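Local coordinates for inositol-1-monophosphatase (Thermotoga maritima, PDB 2P3N) that dephosphorylates inositol 1-phosphate, fructose 1,6-bisphosphate and several other phosphate esters with the help of magnesium, working as a homotetramer, at the interface of chains A and B. Coordinates in Å, arbitrary orientation; residue numbers count along the deposited sequence, not the author numbering. Chains: chain A/B, Inositol-1-monophosphatase.

The interface of chains A and B. Residues chain A 145, 147, 169-170; chain B 34, 37, 85, 89.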
ATOM      1  N   GLU A 145      10.617  28.871   6.821  1.00 80.20           N
ATOM      2  CA  GLU A 145      10.911  27.448   6.714  1.00 76.20           C
ATOM      3  C   GLU A 145       9.624  26.673   6.994  1.00 71.95           C
ATOM      4  O   GLU A 145       9.662  25.544   7.495  1.00 71.74           O
ATOM      5  CB  GLU A 145      11.994  27.043   7.727  1.00 84.66           C
ATOM      6  CG  GLU A 145      11.593  27.216   9.193  1.00 92.27           C
ATOM      7  CD  GLU A 145      12.534  26.501  10.162  1.00 97.08           C
ATOM      8  OE1 GLU A 145      12.665  25.258  10.070  1.00 96.24           O
ATOM      9  OE2 GLU A 145      13.139  27.179  11.019  1.00101.32           O
ATOM     10  N   VAL A 147       5.454  25.408   5.805  1.00 51.63           N
ATOM     11  CA  VAL A 147       4.539  25.026   4.747  1.00 48.89           C
ATOM     12  C   VAL A 147       3.163  25.032   5.390  1.00 48.89           C
ATOM     13  O   VAL A 147       2.868  24.215   6.269  1.00 49.22           O
ATOM     14  CB  VAL A 147       4.853  23.632   4.185  1.00 45.58           C
ATOM     15  CG1 VAL A 147       3.832  23.258   3.131  1.00 38.08           C
ATOM     16  CG2 VAL A 147       6.235  23.634   3.571  1.00 51.45           C
ATOM     17  N   ARG A 169       7.497  29.295   3.024  1.00 67.07           N
ATOM     18  CA  ARG A 169       8.174  28.346   2.148  1.00 66.32           C
ATOM     19  C   ARG A 169       7.246  27.920   1.014  1.00 66.44           C
ATOM     20  O   ARG A 169       7.645  27.914  -0.158  1.00 66.20           O
ATOM     21  CB  ARG A 169       8.610  27.120   2.960  1.00 70.24           C
ATOM     22  CG  ARG A 169       9.240  25.995   2.160  1.00 71.09           C
ATOM     23  CD  ARG A 169      10.733  26.186   1.986  1.00 73.08           C
ATOM     24  NE  ARG A 169      11.493  25.979   3.223  1.00 74.14           N
ATOM     25  CZ  ARG A 169      11.550  24.831   3.897  1.00 72.60           C
ATOM     26  NH1 ARG A 169      10.885  23.768   3.464  1.00 66.90           N
ATOM     27  NH2 ARG A 169      12.291  24.738   4.996  1.00 76.75           N
ATOM     28  N   ARG A 170       6.006  27.573   1.366  1.00 63.93           N
ATOM     29  CA  ARG A 170       5.012  27.140   0.380  1.00 59.56           C
ATOM     30  C   ARG A 170       3.626  26.929   0.993  1.00 56.33           C
ATOM     31  O   ARG A 170       3.506  26.580   2.167  1.00 56.72           O
ATOM     32  CB  ARG A 170       5.475  25.842  -0.286  1.00 60.16           C
ATOM     33  CG  ARG A 170       4.704  25.486  -1.542  1.00 61.83           C
ATOM     34  CD  ARG A 170       5.662  25.045  -2.638  1.00 59.01           C
ATOM     35  NE  ARG A 170       6.837  25.905  -2.678  1.00 53.47           N
ATOM     36  CZ  ARG A 170       7.736  25.886  -3.649  1.00 54.79           C
ATOM     37  NH1 ARG A 170       7.591  25.048  -4.670  1.00 56.62           N
ATOM     38  NH2 ARG A 170       8.776  26.702  -3.598  1.00 52.35           N
TER
ATOM     39  N   PHE B  34      15.207  30.046   0.118  1.00 86.98           N
ATOM     40  CA  PHE B  34      14.330  29.135   0.848  1.00 84.52           C
ATOM     41  C   PHE B  34      13.271  28.507  -0.060  1.00 81.87           C
ATOM     42  O   PHE B  34      12.948  27.330   0.083  1.00 81.05           O
ATOM     43  CB  PHE B  34      13.638  29.871   2.005  1.00 88.11           C
ATOM     44  CG  PHE B  34      12.482  30.731   1.570  1.00 92.42           C
ATOM     45  CD1 PHE B  34      12.687  31.830   0.744  1.00 94.15           C
ATOM     46  CD2 PHE B  34      11.180  30.415   1.952  1.00 92.63           C
ATOM     47  CE1 PHE B  34      11.607  32.599   0.302  1.00 95.99           C
ATOM     48  CE2 PHE B  34      10.099  31.178   1.514  1.00 93.63           C
ATOM     49  CZ  PHE B  34      10.313  32.270   0.689  1.00 94.40           C
ATOM     50  N   ILE B  37      14.926  24.395  -2.694  1.00 68.19           N
ATOM     51  CA  ILE B  37      15.972  23.632  -2.035  1.00 59.51           C
ATOM     52  C   ILE B  37      16.476  22.401  -2.786  1.00 55.26           C
ATOM     53  O   ILE B  37      16.038  22.093  -3.904  1.00 51.09           O
ATOM     54  CB  ILE B  37      15.515  23.205  -0.612  1.00 59.40           C
ATOM     55  CG1 ILE B  37      14.337  22.232  -0.694  1.00 55.86           C
ATOM     56  CG2 ILE B  37      15.108  24.437   0.191  1.00 65.10           C
ATOM     57  CD1 ILE B  37      13.768  21.829   0.665  1.00 39.69           C
ATOM     58  N   ILE B  85      10.397  20.129  -1.315  1.00 36.59           N
ATOM     59  CA  ILE B  85       9.843  20.795  -0.129  1.00 37.35           C
ATOM     60  C   ILE B  85       8.896  19.842   0.609  1.00 40.08           C
ATOM     61  O   ILE B  85       8.910  19.742   1.843  1.00 37.34           O
ATOM     62  CB  ILE B  85       9.057  22.070  -0.533  1.00 37.66           C
ATOM     63  CG1 ILE B  85      10.012  23.108  -1.127  1.00 38.09           C
ATOM     64  CG2 ILE B  85       8.296  22.625   0.666  1.00 35.64           C
ATOM     65  CD1 ILE B  85      10.595  22.710  -2.466  1.00 45.77           C
ATOM     66  N   HIS B  89       9.205  18.018   4.232  1.00 40.78           N
ATOM     67  CA  HIS B  89       8.226  18.154   5.313  1.00 41.76           C
ATOM     68  C   HIS B  89       7.455  16.889   5.690  1.00 39.44           C
ATOM     69  O   HIS B  89       6.919  16.800   6.791  1.00 38.82           O
ATOM     70  CB  HIS B  89       7.262  19.296   4.987  1.00 43.20           C
ATOM     71  CG  HIS B  89       7.856  20.652   5.202  1.00 46.13           C
ATOM     72  ND1 HIS B  89       7.914  21.249   6.443  1.00 44.91           N
ATOM     73  CD2 HIS B  89       8.474  21.500   4.347  1.00 48.73           C
ATOM     74  CE1 HIS B  89       8.538  22.408   6.343  1.00 50.36           C
ATOM     75  NE2 HIS B  89       8.888  22.585   5.081  1.00 49.44           N
TER
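The loop residue A:Arg169, just ahead of strand 170-172, and A:Val147 at the start of strand 147-150 meet helix 84-89 of chain B and the loop carrying B:Phe34. A hydrogen bond links the two chains here: the guanidinium NH1 of A:Arg169 lies 2.8 Å from the imidazole NE2 of B:His89, which would accept if that nitrogen is unprotonated. The two planes are turned 44° apart, so the groups do not stack. After leaving anti to the backbone N (chi1 176°), the arginine chain bends at chi2 and chi3, which carries its tip to the histidine. Methyl CG2 of A:Val147 lies over one face of that imidazole, offset toward the rim, while the carbonyl O of A:Glu145 comes to the ring edge in plane, 3.5 Å from CE1 of B:His89. One turn earlier on the same helix, B:Ile85 sets its CG2 3.7 Å from CG2 of A:Val147, and the same methyl also packs against the aliphatic CG of A:Arg169. The phenyl edge of B:Phe34 points at the arginine backbone, CE2 to CA of A:Arg169 measuring 3.5 Å. Were A:Arg169 cut back to alanine, B:His89 NE2 would probably lose its guanidinium partner and a gap would open beside CG2 of B:Ile85. Repeated by two-fold symmetry, this mixed polar and apolar patch joins two subunits of the homotetramer and probably steadies helix 84-89, whose first residue, B:Thr84, ends the substrate-binding stretch inferred from B:Asp82.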